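Local coordinates for putative phosphinothricin acetyltransferase YwnH (Bacillus subtilis, PDB 1VHS), which probably inactivates the antibiotic and herbicide phosphinothricin by transferring an acetyl group to it from acetyl-CoA, at residues A18-T23 and A65-F70. Residues are numbered along the deposited sequence; the frame is centred on the assembly and turned at random.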
loop_
_atom_site.group_PDB
_atom_site.type_symbol
_atom_site.label_atom_id
_atom_site.label_comp_id
_atom_site.label_asym_id
_atom_site.label_seq_id
_atom_site.Cartn_x
_atom_site.Cartn_y
_atom_site.Cartn_z
ATOM N N ALA A 18 -11.744 1.167 -7.223
ATOM C CA ALA A 18 -12.322 -0.126 -7.555
ATOM C C ALA A 18 -11.427 -1.252 -7.034
ATOM O O ALA A 18 -11.916 -2.225 -6.456
ATOM C CB ALA A 18 -12.500 -0.249 -9.064
ATOM N N ILE A 19 -10.119 -1.118 -7.241
ATOM C CA ILE A 19 -9.169 -2.124 -6.777
ATOM C C ILE A 19 -9.233 -2.186 -5.253
ATOM O O ILE A 19 -9.246 -3.265 -4.660
ATOM C CB ILE A 19 -7.729 -1.783 -7.225
ATOM C CG1 ILE A 19 -7.603 -2.011 -8.736
ATOM C CG2 ILE A 19 -6.706 -2.623 -6.439
ATOM C CD1 ILE A 19 -6.267 -1.613 -9.317
ATOM N N TYR A 20 -9.280 -1.016 -4.631
ATOM C CA TYR A 20 -9.368 -0.918 -3.181
ATOM C C TYR A 20 -10.600 -1.688 -2.698
ATOM O O TYR A 20 -10.513 -2.512 -1.789
ATOM C CB TYR A 20 -9.478 0.549 -2.782
ATOM C CG TYR A 20 -9.560 0.783 -1.294
ATOM C CD1 TYR A 20 -8.416 0.737 -0.497
ATOM C CD2 TYR A 20 -10.781 1.064 -0.683
ATOM C CE1 TYR A 20 -8.484 0.971 0.871
ATOM C CE2 TYR A 20 -10.865 1.297 0.686
ATOM C CZ TYR A 20 -9.711 1.249 1.455
ATOM O OH TYR A 20 -9.789 1.475 2.805
ATOM N N ASN A 21 -11.747 -1.424 -3.319
ATOM C CA ASN A 21 -12.988 -2.096 -2.937
ATOM C C ASN A 21 -13.000 -3.597 -3.170
ATOM O O ASN A 21 -13.670 -4.335 -2.446
ATOM C CB ASN A 21 -14.187 -1.472 -3.659
ATOM C CG ASN A 21 -14.529 -0.097 -3.130
ATOM O OD1 ASN A 21 -14.299 0.202 -1.958
ATOM N ND2 ASN A 21 -15.099 0.742 -3.984
ATOM N N SER A 22 -12.266 -4.061 -4.174
ATOM C CA SER A 22 -12.242 -5.486 -4.458
ATOM C C SER A 22 -11.568 -6.264 -3.329
ATOM O O SER A 22 -11.771 -7.471 -3.199
ATOM C CB SER A 22 -11.516 -5.758 -5.780
ATOM O OG SER A 22 -10.143 -5.432 -5.677
ATOM N N THR A 23 -10.779 -5.571 -2.510
ATOM C CA THR A 23 -10.074 -6.211 -1.399
ATOM C C THR A 23 -10.840 -6.173 -0.071
ATOM O O THR A 23 -10.500 -6.895 0.867
ATOM C CB THR A 23 -8.701 -5.552 -1.150
ATOM O OG1 THR A 23 -8.893 -4.264 -0.550
ATOM C CG2 THR A 23 -7.934 -5.388 -2.457
ATOM N N ALA A 65 -4.185 -2.594 -12.892
ATOM C CA ALA A 65 -4.376 -3.819 -12.121
ATOM C C ALA A 65 -3.925 -3.728 -10.662
ATOM O O ALA A 65 -4.239 -4.607 -9.861
ATOM C CB ALA A 65 -3.644 -4.969 -12.798
ATOM N N ALA A 66 -3.189 -2.678 -10.321
ATOM C CA ALA A 66 -2.690 -2.520 -8.957
ATOM C C ALA A 66 -2.106 -1.132 -8.779
ATOM O O ALA A 66 -1.936 -0.395 -9.746
ATOM C CB ALA A 66 -1.612 -3.573 -8.679
ATOM N N TRP A 67 -1.820 -0.762 -7.536
ATOM C CA TRP A 67 -1.217 0.529 -7.272
ATOM C C TRP A 67 -0.329 0.517 -6.041
ATOM O O TRP A 67 -0.463 -0.348 -5.172
ATOM C CB TRP A 67 -2.271 1.650 -7.164
ATOM C CG TRP A 67 -3.448 1.432 -6.236
ATOM C CD1 TRP A 67 -4.663 0.903 -6.566
ATOM C CD2 TRP A 67 -3.550 1.840 -4.865
ATOM N NE1 TRP A 67 -5.518 0.967 -5.492
ATOM C CE2 TRP A 67 -4.860 1.538 -4.434
ATOM C CE3 TRP A 67 -2.659 2.438 -3.961
ATOM C CZ2 TRP A 67 -5.307 1.814 -3.138
ATOM C CZ3 TRP A 67 -3.102 2.713 -2.671
ATOM C CH2 TRP A 67 -4.416 2.403 -2.272
ATOM N N ILE A 68 0.596 1.467 -6.007
ATOM C CA ILE A 68 1.545 1.627 -4.906
ATOM C C ILE A 68 1.459 3.076 -4.454
ATOM O O ILE A 68 1.627 3.998 -5.254
ATOM C CB ILE A 68 2.994 1.369 -5.354
ATOM C CG1 ILE A 68 3.119 0.001 -6.021
ATOM C CG2 ILE A 68 3.928 1.435 -4.149
ATOM C CD1 ILE A 68 4.503 -0.236 -6.613
ATOM N N SER A 69 1.203 3.276 -3.170
ATOM C CA SER A 69 1.076 4.617 -2.627
ATOM C C SER A 69 2.131 4.881 -1.566
ATOM O O SER A 69 2.341 4.047 -0.687
ATOM C CB SER A 69 -0.319 4.789 -2.005
ATOM O OG SER A 69 -0.404 5.970 -1.222
ATOM N N PHE A 70 2.811 6.023 -1.669
ATOM C CA PHE A 70 3.786 6.414 -0.656
ATOM C C PHE A 70 3.080 7.526 0.111
ATOM O O PHE A 70 2.536 8.453 -0.487
ATOM C CB PHE A 70 5.078 6.948 -1.272
ATOM C CG PHE A 70 5.933 5.885 -1.894
ATOM C CD1 PHE A 70 5.801 5.566 -3.242
ATOM C CD2 PHE A 70 6.845 5.177 -1.122
ATOM C CE1 PHE A 70 6.569 4.548 -3.813
ATOM C CE2 PHE A 70 7.620 4.155 -1.680
ATOM C CZ PHE A 70 7.480 3.841 -3.028
#
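The indole of W67 stacks on the ring of Y88 in strand 82-89, W44 meets it with its own ring inclined, and Y20 reaches its rim: Y20 CD1 lies near the indole plane, 4.2 Å from W67 CZ2. A second flat group, the peptide joining A65 to A66, has the tip of I19 over one face, where I19 CD1 stands 3.4 Å from both A65 C and A66 N. The branches of I19 divide the work. CG1 lies beside the backbone N and anti to the carbonyl carbon (chi1 -72°), sending CD1 down to the strand backbone, while I19 CG2 comes obliquely to W67 NE1 at 3.9 Å. CG of W67 is wedged between its own N and C (chi1 51°); its indole thus swings back toward the helix, and I19 and W67 run alongside each other, heading opposite ways. Here a helix of the GNAT fold lies across its mixed sheet: the axes of segments 18-23 and 65-70 run at 99° and come within 9.1 Å. A65 and A66 both face A57 of strand 54-58 in a classic beta bulge, and both methyls point away from segment 18-23, that of A66 meeting L102 of helix 98-109. Y88 and V98, close to W67 and A66 respectively, are predicted to bind acetyl-CoA. Farther along the helix segment, S22 OG donates to I19 O in the carbonyl plane, on a lone pair, at 2.6 Å, and also pairs with E91 N. Y20 O is gripped twice: T23 OG1 donates to Y20 O at 2.7 Å, and T23 N is the second donor. The Y20 ring also has R41 as a cation-pi partner, and its hydroxyl is held by D32 and T30.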